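Local coordinates for NmrA family protein (Shigella flexneri 2a, PDB 3QVO) that is of unknown function but, as a Rossmann-fold member of the NmrA family, probably binds NAD(P), at residues N25-G30 and Q87-V92; K50-A55 and Q70-D75; V92-T97 and K118-V123. One frame throughout, in Å; residues are numbered along the deposited sequence.

Contact 1: N25-G30 and Q87-V92; sequences NVLILG and QGQDIV. With MNB (5-mercapto-2-nitro-benzoic acid), chain B.
Asn25 meets residues 88-91 with both its backbone and its side chain, where the loop after helix 79-86 turns into strand 91-95. Its carbonyl O takes two N-H groups at once. Asp90 N approaches in the carbonyl plane, on a lone pair, at 2.8 Å from Asn25 O, while Ile91 N comes nearly head-on to the same oxygen at 3.1 Å. Asp90 returns a bond through its side chain: with CG beside its own backbone N (chi1 -59°), the carboxylate swings back and OD2 accepts Asn25 N at 2.9 Å through the anti lone pair. The Asn25 amide then reaches Gly88, where ND2 lies 2.9 Å from Gly88 O. That bond is almost straight at 177° and stays in the amide plane, though it comes in above the Gly88 carbonyl plane.

Farther along, parallel pairing takes over, with Leu27 N 2.9 Å from Ile91 O, and the packing becomes close and largely apolar. Leu29 CD1 rests 3.8 Å from Val92 CG1. The Gln89 chain folds so that its amide carbon CD lies against Leu27 CB at 3.8 Å. Gln89 spends its NE2 on Ala85 O and Thr52 OG1, so this buried amide links helix 79-86 to strand 49-55. Beyond the Asn25 bonds the loop turns to the solvent side: Gly88 and Gln87 are exposed, and Gln87 faces the bound 5-mercapto-2-nitrobenzoic acid, whose S5 sits 3.6 Å from Gln87 CA in a pocket shared with Lys83 and Cys115.

Strand 24-29 lies inside the Rossmann sheet, between 91-95 and 49-55. Leu82 and Met86 of helix 79-86, with Val108 and Met112 of helix 101-114, cover the face that carries Leu27, Leu29 and Val92.

Contact 2: K50-A55 and Q70-D75; sequences KQTLFA and QIIMGD
Phe54 lays its ring over the backbone of Gly74, whose CA sits above one face, 4.0 Å from the ring centroid, a CH-pi contact. Asp75 meets the ring at its edge, with its O in the ring plane, while Ile72 CG2 approaches Phe54 CD1 obliquely at 3.8 Å. With CG anti to N (chi1 -171°) and the ring turned square to the CA-CB-CG plane (chi2 90°), the phenyl extends past Ile72 to the point where the neighbouring strand ends. Gly74, with no side chain, presents its CA directly to the ring face.

Behind this overlap the strands run parallel, 22° apart, and exchange backbone bonds from Gln70 N to Gln51 O through Ala55 N to Ile72 O. Gly74 N continues the pattern at 3.0 Å from Ala55 O, but from well above the carbonyl plane, as the chain leaves the sheet. On the face opposite Phe54, Leu53 CD1 packs on Ile71 CG1 at 4.1 Å, with Ile40 of helix 34-43 against Leu53.

Lys50 NZ and Gln70 OE1 come no nearer than 3.6 Å at the exposed end. The union of the two strands therefore rests on main-chain bonds and apolar packing, with polar side chains adding little across it.

Contact 3: V92-T97 and K118-V123; sequences VYANLT and KRLIFV
Val92 and Leu120 are paired in register, their side chains crossing at a slant, in the beta-alpha-beta unit formed by strand 91-95, helix 101-114 and strand 119-123, a parallel crossover of the Rossmann fold. Their methyls meet at 3.7 Å, Val92 CG1 to Leu120 CD1. On the same face Ala94 CB nestles obliquely against the Phe122 ring, 3.5 Å from CD2. From the loop beyond, Leu96 CD1 comes as close to Phe122 CZ, the Leu96 and Phe122 side chains crossing at about a right angle. Phe122 CG is anti to N (chi1 -161°), which swings the ring across to Ala94 and Leu96. The opposite face carries Tyr93, whose ring edge meets Val123 CG2 and, in plane, Ile121 O.

Four nearly straight backbone bonds, from Val92 N to Arg119 O through Val123 N to Ala94 O, set this register. Beyond them, helix 101-114 covers the Phe122 face through Ala105 and Met112, while Ile204 and Ile207 of helix 197-209 pack on the Tyr93 and Ile121 side. Arg119 directs its guanidinium away from strand 91-95, to Pro211 O, Glu164 O and Thr166 OG1. Where the strands part, a water lies within hydrogen-bonding distance of both Leu96 O (2.9 Å) and Val123 O (3.1 Å).

In the fold
From the N terminus, strand 24-29 comes first and lies in the middle of the set. The chain passes through helix 34-43 into strand 49-55, and contact 2 closes the short loop to strand 69-73, nested wholly inside the larger loop that contact 1 closes after helix 79-86. Contact 1 closes as strand 91-95 begins, and contact 3 follows in series, closing round helix 101-114; Val92 belongs to both contacts. In space the strand order is 69-73, 49-55, 24-29, 91-95, 119-123, so contact 1 sits between the others. Val26 and Ile28 bond to Thr52 on one side, Leu27 and Leu29 to Tyr93 on the other, while contacts 2 and 3 do not touch.

Contact 1: N25-G30 and Q87-V92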
loop_
_atom_site.group_PDB
_atom_site.type_symbol
_atom_site.label_atom_id
_atom_site.label_comp_id
_atom_site.label_asym_id
_atom_site.label_seq_id
_atom_site.Cartn_x
_atom_site.Cartn_y
_atom_site.Cartn_z
ATOM N N ASN A 25 3.791 9.211 -12.390
ATOM C CA ASN A 25 3.534 9.946 -11.155
ATOM C C ASN A 25 2.932 9.024 -10.113
ATOM O O ASN A 25 1.809 8.569 -10.278
ATOM C CB ASN A 25 2.586 11.107 -11.441
ATOM C CG ASN A 25 3.259 12.247 -12.238
ATOM O OD1 ASN A 25 4.452 12.306 -12.313
ATOM N ND2 ASN A 25 2.473 13.179 -12.766
ATOM N N VAL A 26 3.675 8.748 -9.048
ATOM C CA VAL A 26 3.252 7.847 -8.016
ATOM C C VAL A 26 2.990 8.630 -6.734
ATOM O O VAL A 26 3.845 9.426 -6.316
ATOM C CB VAL A 26 4.320 6.799 -7.761
ATOM C CG1 VAL A 26 3.928 5.934 -6.629
ATOM C CG2 VAL A 26 4.542 5.975 -9.006
ATOM N N LEU A 27 1.791 8.459 -6.149
ATOM C CA LEU A 27 1.451 9.098 -4.875
ATOM C C LEU A 27 1.505 8.070 -3.769
ATOM O O LEU A 27 0.835 7.047 -3.857
ATOM C CB LEU A 27 0.064 9.712 -4.954
ATOM C CG LEU A 27 -0.527 10.319 -3.696
ATOM C CD1 LEU A 27 0.310 11.486 -3.153
ATOM C CD2 LEU A 27 -1.965 10.669 -3.977
ATOM N N ILE A 28 2.330 8.327 -2.754
ATOM C CA ILE A 28 2.496 7.426 -1.651
ATOM C C ILE A 28 1.767 8.050 -0.469
ATOM O O ILE A 28 2.203 9.086 0.071
ATOM C CB ILE A 28 3.997 7.187 -1.361
ATOM C CG1 ILE A 28 4.648 6.551 -2.607
ATOM C CG2 ILE A 28 4.176 6.284 -0.141
ATOM C CD1 ILE A 28 6.078 6.230 -2.500
ATOM N N LEU A 29 0.634 7.441 -0.085
ATOM C CA LEU A 29 -0.130 7.905 1.069
ATOM C C LEU A 29 0.332 7.192 2.304
ATOM O O LEU A 29 0.435 6.002 2.286
ATOM C CB LEU A 29 -1.596 7.595 0.857
ATOM C CG LEU A 29 -2.180 8.291 -0.353
ATOM C CD1 LEU A 29 -3.572 7.701 -0.549
ATOM C CD2 LEU A 29 -2.153 9.822 -0.112
ATOM N N GLY A 30 0.622 7.901 3.379
ATOM C CA GLY A 30 1.224 7.256 4.572
ATOM C C GLY A 30 2.721 7.056 4.379
ATOM O O GLY A 30 3.297 6.012 4.715
ATOM N N GLN A 87 -3.998 15.325 -7.841
ATOM C CA GLN A 87 -4.065 15.852 -9.225
ATOM C C GLN A 87 -2.885 15.417 -10.092
ATOM O O GLN A 87 -1.755 15.567 -9.667
ATOM C CB GLN A 87 -4.116 17.385 -9.219
ATOM C CG GLN A 87 -4.387 17.991 -10.633
ATOM C CD GLN A 87 -4.964 19.424 -10.550
ATOM O OE1 GLN A 87 -4.813 20.133 -9.528
ATOM N NE2 GLN A 87 -5.639 19.855 -11.625
ATOM N N GLY A 88 -3.148 14.865 -11.286
ATOM C CA GLY A 88 -2.077 14.503 -12.196
ATOM C C GLY A 88 -1.366 13.181 -11.918
ATOM O O GLY A 88 -0.408 12.872 -12.612
ATOM N N GLN A 89 -1.818 12.399 -10.929
ATOM C CA GLN A 89 -1.144 11.163 -10.551
ATOM C C GLN A 89 -1.550 9.996 -11.429
ATOM O O GLN A 89 -2.640 9.953 -11.943
ATOM C CB GLN A 89 -1.429 10.787 -9.100
ATOM C CG GLN A 89 -1.052 11.843 -8.057
ATOM C CD GLN A 89 0.436 12.074 -7.931
ATOM O OE1 GLN A 89 1.233 11.325 -8.490
ATOM N NE2 GLN A 89 0.823 13.073 -7.132
ATOM N N ASP A 90 -0.676 9.026 -11.552
ATOM C CA ASP A 90 -0.956 7.825 -12.337
ATOM C C ASP A 90 -1.214 6.618 -11.446
ATOM O O ASP A 90 -1.974 5.757 -11.816
ATOM C CB ASP A 90 0.221 7.552 -13.274
ATOM C CG ASP A 90 0.466 8.718 -14.189
ATOM O OD1 ASP A 90 -0.511 9.105 -14.854
ATOM O OD2 ASP A 90 1.577 9.319 -14.193
ATOM N N ILE A 91 -0.554 6.536 -10.301
ATOM C CA ILE A 91 -0.596 5.331 -9.487
ATOM C C ILE A 91 -0.578 5.764 -8.051
ATOM O O ILE A 91 0.239 6.590 -7.668
ATOM C CB ILE A 91 0.605 4.418 -9.719
ATOM C CG1 ILE A 91 0.583 3.798 -11.113
ATOM C CG2 ILE A 91 0.604 3.271 -8.758
ATOM C CD1 ILE A 91 1.920 3.158 -11.515
ATOM N N VAL A 92 -1.524 5.233 -7.277
ATOM C CA VAL A 92 -1.637 5.517 -5.853
ATOM C C VAL A 92 -1.240 4.280 -5.109
ATOM O O VAL A 92 -1.704 3.182 -5.419
ATOM C CB VAL A 92 -3.084 5.903 -5.465
ATOM C CG1 VAL A 92 -3.210 6.102 -3.946
ATOM C CG2 VAL A 92 -3.495 7.162 -6.199
HETATM C C6 MNB B . -9.180 18.199 -10.181
HETATM C C1 MNB B . -10.227 19.088 -10.243
HETATM C C2 MNB B . -11.191 19.134 -9.219
HETATM C C3 MNB B . -11.104 18.258 -8.108
HETATM C C4 MNB B . -10.045 17.367 -8.063
HETATM C C5 MNB B . -9.095 17.350 -9.096
HETATM S S5 MNB B . -7.680 16.262 -9.037
HETATM C C10 MNB B . -10.236 19.992 -11.485
HETATM O O12 MNB B . -10.595 19.469 -12.606
HETATM O O11 MNB B . -9.829 21.171 -11.254
HETATM N N7 MNB B . -12.219 20.011 -9.263
HETATM O O9 MNB B . -13.126 20.129 -8.155
HETATM O O8 MNB B . -12.391 20.834 -10.332
#

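Contact 2: K50-A55 and Q70-D75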
loop_
_atom_site.group_PDB
_atom_site.type_symbol
_atom_site.label_atom_id
_atom_site.label_comp_id
_atom_site.label_asym_id
_atom_site.label_seq_id
_atom_site.Cartn_x
_atom_site.Cartn_y
_atom_site.Cartn_z
ATOM N N LYS A 50 8.156 10.236 -10.737
ATOM C CA LYS A 50 8.107 11.295 -9.753
ATOM C C LYS A 50 7.252 10.770 -8.608
ATOM O O LYS A 50 6.082 10.414 -8.836
ATOM C CB LYS A 50 7.484 12.550 -10.318
ATOM C CG LYS A 50 7.214 13.608 -9.236
ATOM C CD LYS A 50 6.492 14.875 -9.769
ATOM C CE LYS A 50 5.668 15.582 -8.640
ATOM N NZ LYS A 50 5.086 16.962 -9.046
ATOM N N GLN A 51 7.804 10.724 -7.393
ATOM C CA GLN A 51 7.027 10.188 -6.256
ATOM C C GLN A 51 6.614 11.293 -5.305
ATOM O O GLN A 51 7.429 12.079 -4.867
ATOM C CB GLN A 51 7.791 9.071 -5.510
ATOM C CG GLN A 51 9.208 9.394 -5.053
ATOM C CD GLN A 51 9.879 8.207 -4.381
ATOM O OE1 GLN A 51 9.201 7.382 -3.782
ATOM N NE2 GLN A 51 11.210 8.140 -4.433
ATOM N N THR A 52 5.324 11.380 -5.035
ATOM C CA THR A 52 4.803 12.372 -4.142
ATOM C C THR A 52 4.548 11.686 -2.825
ATOM O O THR A 52 3.839 10.698 -2.775
ATOM C CB THR A 52 3.512 12.916 -4.668
ATOM O OG1 THR A 52 3.739 13.506 -5.947
ATOM C CG2 THR A 52 2.887 13.939 -3.679
ATOM N N LEU A 53 5.131 12.215 -1.760
ATOM C CA LEU A 53 5.149 11.548 -0.464
ATOM C C LEU A 53 4.276 12.353 0.480
ATOM O O LEU A 53 4.654 13.431 0.949
ATOM C CB LEU A 53 6.564 11.462 0.056
ATOM C CG LEU A 53 7.602 10.869 -0.909
ATOM C CD1 LEU A 53 8.972 10.805 -0.227
ATOM C CD2 LEU A 53 7.218 9.489 -1.475
ATOM N N PHE A 54 3.090 11.811 0.739
ATOM C CA PHE A 54 2.043 12.461 1.486
ATOM C C PHE A 54 2.042 11.868 2.882
ATOM O O PHE A 54 1.827 10.677 3.034
ATOM C CB PHE A 54 0.755 12.112 0.779
ATOM C CG PHE A 54 -0.454 12.848 1.242
ATOM C CD1 PHE A 54 -0.819 14.064 0.656
ATOM C CD2 PHE A 54 -1.311 12.265 2.179
ATOM C CE1 PHE A 54 -1.998 14.700 1.040
ATOM C CE2 PHE A 54 -2.466 12.889 2.583
ATOM C CZ PHE A 54 -2.829 14.118 2.019
ATOM N N ALA A 55 2.282 12.712 3.890
ATOM C CA ALA A 55 2.282 12.273 5.250
ATOM C C ALA A 55 1.844 13.355 6.230
ATOM O O ALA A 55 2.013 14.543 5.998
ATOM C CB ALA A 55 3.673 11.787 5.627
ATOM N N GLN A 70 8.422 14.685 -3.937
ATOM C CA GLN A 70 7.793 15.872 -3.470
ATOM C C GLN A 70 7.121 15.439 -2.176
ATOM O O GLN A 70 6.416 14.423 -2.132
ATOM C CB GLN A 70 6.789 16.410 -4.480
ATOM C CG GLN A 70 6.031 17.581 -3.968
ATOM C CD GLN A 70 5.667 18.589 -5.049
ATOM O OE1 GLN A 70 4.720 18.385 -5.807
ATOM N NE2 GLN A 70 6.438 19.686 -5.128
ATOM N N ILE A 71 7.370 16.200 -1.129
ATOM C CA ILE A 71 6.882 15.854 0.182
ATOM C C ILE A 71 5.816 16.842 0.580
ATOM O O ILE A 71 6.066 18.050 0.691
ATOM C CB ILE A 71 7.989 15.860 1.222
ATOM C CG1 ILE A 71 8.960 14.713 0.940
ATOM C CG2 ILE A 71 7.371 15.672 2.606
ATOM C CD1 ILE A 71 10.296 14.860 1.652
ATOM N N ILE A 72 4.628 16.292 0.736
ATOM C CA ILE A 72 3.416 17.022 1.044
ATOM C C ILE A 72 2.849 16.658 2.427
ATOM O O ILE A 72 2.712 15.470 2.774
ATOM C CB ILE A 72 2.378 16.725 0.001
ATOM C CG1 ILE A 72 2.869 17.244 -1.388
ATOM C CG2 ILE A 72 1.067 17.373 0.407
ATOM C CD1 ILE A 72 2.023 16.725 -2.545
HETATM N N MSE A 73 2.589 17.690 3.222
HETATM C CA MSE A 73 1.952 17.516 4.526
HETATM C C MSE A 73 0.457 17.397 4.343
HETATM O O MSE A 73 -0.193 18.287 3.826
HETATM C CB MSE A 73 2.237 18.666 5.507
HETATM C CG MSE A 73 1.628 18.416 6.929
HETATM SE SE MSE A 73 2.292 19.723 8.219
HETATM C CE MSE A 73 1.163 21.226 7.657
ATOM N N GLY A 74 -0.082 16.275 4.773
ATOM C CA GLY A 74 -1.521 16.067 4.727
ATOM C C GLY A 74 -2.037 14.750 5.313
ATOM O O GLY A 74 -1.342 13.744 5.429
ATOM N N ASP A 75 -3.319 14.792 5.605
ATOM C CA ASP A 75 -4.057 13.734 6.235
ATOM C C ASP A 75 -5.017 13.273 5.162
ATOM O O ASP A 75 -5.633 14.120 4.521
ATOM C CB ASP A 75 -4.794 14.428 7.389
ATOM C CG ASP A 75 -5.688 13.520 8.164
ATOM O OD1 ASP A 75 -6.021 12.402 7.724
ATOM O OD2 ASP A 75 -6.088 13.976 9.256
#

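Contact 3: V92-T97 and K118-V123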
loop_
_atom_site.group_PDB
_atom_site.type_symbol
_atom_site.label_atom_id
_atom_site.label_comp_id
_atom_site.label_asym_id
_atom_site.label_seq_id
_atom_site.Cartn_x
_atom_site.Cartn_y
_atom_site.Cartn_z
ATOM N N VAL A 92 -1.524 5.233 -7.277
ATOM C CA VAL A 92 -1.637 5.517 -5.853
ATOM C C VAL A 92 -1.240 4.280 -5.109
ATOM O O VAL A 92 -1.704 3.182 -5.419
ATOM C CB VAL A 92 -3.084 5.903 -5.465
ATOM C CG1 VAL A 92 -3.210 6.102 -3.946
ATOM C CG2 VAL A 92 -3.495 7.162 -6.199
ATOM N N TYR A 93 -0.364 4.489 -4.135
ATOM C CA TYR A 93 0.085 3.468 -3.264
ATOM C C TYR A 93 -0.250 3.929 -1.861
ATOM O O TYR A 93 0.251 4.945 -1.397
ATOM C CB TYR A 93 1.577 3.220 -3.453
ATOM C CG TYR A 93 2.241 2.596 -2.227
ATOM C CD1 TYR A 93 1.570 1.685 -1.460
ATOM C CD2 TYR A 93 3.555 2.898 -1.876
ATOM C CE1 TYR A 93 2.121 1.110 -0.358
ATOM C CE2 TYR A 93 4.119 2.310 -0.726
ATOM C CZ TYR A 93 3.357 1.421 0.016
ATOM O OH TYR A 93 3.831 0.811 1.132
ATOM N N ALA A 94 -1.142 3.175 -1.218
ATOM C CA ALA A 94 -1.674 3.464 0.079
ATOM C C ALA A 94 -1.193 2.397 1.045
ATOM O O ALA A 94 -1.345 1.193 0.796
ATOM C CB ALA A 94 -3.197 3.459 0.045
ATOM N N ASN A 95 -0.644 2.891 2.152
ATOM C CA ASN A 95 -0.157 2.098 3.258
ATOM C C ASN A 95 -0.745 2.833 4.468
ATOM O O ASN A 95 -0.024 3.624 5.122
ATOM C CB ASN A 95 1.408 2.125 3.223
ATOM C CG ASN A 95 2.066 1.216 4.284
ATOM O OD1 ASN A 95 1.363 0.333 4.898
ATOM N ND2 ASN A 95 3.417 1.453 4.564
ATOM N N LEU A 96 -2.056 2.620 4.713
ATOM C CA LEU A 96 -2.819 3.383 5.690
ATOM C C LEU A 96 -3.051 2.651 6.985
ATOM O O LEU A 96 -3.390 1.455 6.998
ATOM C CB LEU A 96 -4.200 3.712 5.154
ATOM C CG LEU A 96 -4.229 4.502 3.853
ATOM C CD1 LEU A 96 -5.671 4.566 3.474
ATOM C CD2 LEU A 96 -3.570 5.861 4.015
ATOM N N THR A 97 -2.954 3.395 8.080
ATOM C CA THR A 97 -3.121 2.793 9.367
ATOM C C THR A 97 -4.194 3.461 10.193
ATOM O O THR A 97 -4.599 4.617 9.961
ATOM C CB THR A 97 -1.783 2.838 10.183
ATOM O OG1 THR A 97 -1.357 4.203 10.351
ATOM C CG2 THR A 97 -0.675 2.056 9.447
ATOM N N LYS A 118 -6.862 5.983 -11.854
ATOM C CA LYS A 118 -7.438 4.642 -11.861
ATOM C C LYS A 118 -6.707 3.568 -11.045
ATOM O O LYS A 118 -7.341 2.610 -10.605
ATOM C CB LYS A 118 -7.493 4.134 -13.305
ATOM C CG LYS A 118 -8.497 4.820 -14.196
ATOM C CD LYS A 118 -8.359 4.370 -15.650
ATOM C CE LYS A 118 -9.488 4.972 -16.544
ATOM N NZ LYS A 118 -9.591 6.484 -16.426
ATOM N N ARG A 119 -5.379 3.669 -10.933
ATOM C CA ARG A 119 -4.552 2.561 -10.456
ATOM C C ARG A 119 -4.176 2.706 -8.997
ATOM O O ARG A 119 -3.468 3.669 -8.634
ATOM C CB ARG A 119 -3.289 2.423 -11.316
ATOM C CG ARG A 119 -2.545 1.120 -11.071
ATOM C CD ARG A 119 -3.266 -0.059 -11.646
ATOM N NE ARG A 119 -2.513 -1.291 -11.452
ATOM C CZ ARG A 119 -2.634 -2.119 -10.423
ATOM N NH1 ARG A 119 -1.887 -3.189 -10.382
ATOM N NH2 ARG A 119 -3.518 -1.920 -9.461
ATOM N N LEU A 120 -4.649 1.751 -8.178
ATOM C CA LEU A 120 -4.476 1.746 -6.730
ATOM C C LEU A 120 -3.833 0.476 -6.224
ATOM O O LEU A 120 -4.258 -0.644 -6.569
ATOM C CB LEU A 120 -5.849 1.893 -6.047
ATOM C CG LEU A 120 -5.933 1.805 -4.509
ATOM C CD1 LEU A 120 -5.190 2.994 -3.815
ATOM C CD2 LEU A 120 -7.389 1.708 -4.070
ATOM N N ILE A 121 -2.798 0.640 -5.400
ATOM C CA ILE A 121 -2.165 -0.470 -4.667
ATOM C C ILE A 121 -2.437 -0.171 -3.209
ATOM O O ILE A 121 -2.047 0.893 -2.714
ATOM C CB ILE A 121 -0.638 -0.541 -4.920
ATOM C CG1 ILE A 121 -0.368 -0.658 -6.417
ATOM C CG2 ILE A 121 -0.037 -1.718 -4.170
ATOM C CD1 ILE A 121 1.103 -0.493 -6.830
ATOM N N PHE A 122 -3.170 -1.055 -2.537
ATOM C CA PHE A 122 -3.670 -0.765 -1.215
ATOM C C PHE A 122 -3.303 -1.909 -0.253
ATOM O O PHE A 122 -3.710 -3.079 -0.442
ATOM C CB PHE A 122 -5.179 -0.559 -1.278
ATOM C CG PHE A 122 -5.785 0.187 -0.073
ATOM C CD1 PHE A 122 -6.043 -0.456 1.106
ATOM C CD2 PHE A 122 -6.143 1.524 -0.165
ATOM C CE1 PHE A 122 -6.634 0.231 2.183
ATOM C CE2 PHE A 122 -6.714 2.214 0.896
ATOM C CZ PHE A 122 -6.957 1.577 2.063
ATOM N N VAL A 123 -2.533 -1.547 0.765
ATOM C CA VAL A 123 -2.035 -2.509 1.756
ATOM C C VAL A 123 -2.959 -2.557 2.907
ATOM O O VAL A 123 -3.259 -1.518 3.502
ATOM C CB VAL A 123 -0.630 -2.165 2.262
ATOM C CG1 VAL A 123 -0.168 -3.229 3.327
ATOM C CG2 VAL A 123 0.327 -2.161 1.099
HETATM O O HOH W 1 -3.601 -1.411 6.562
#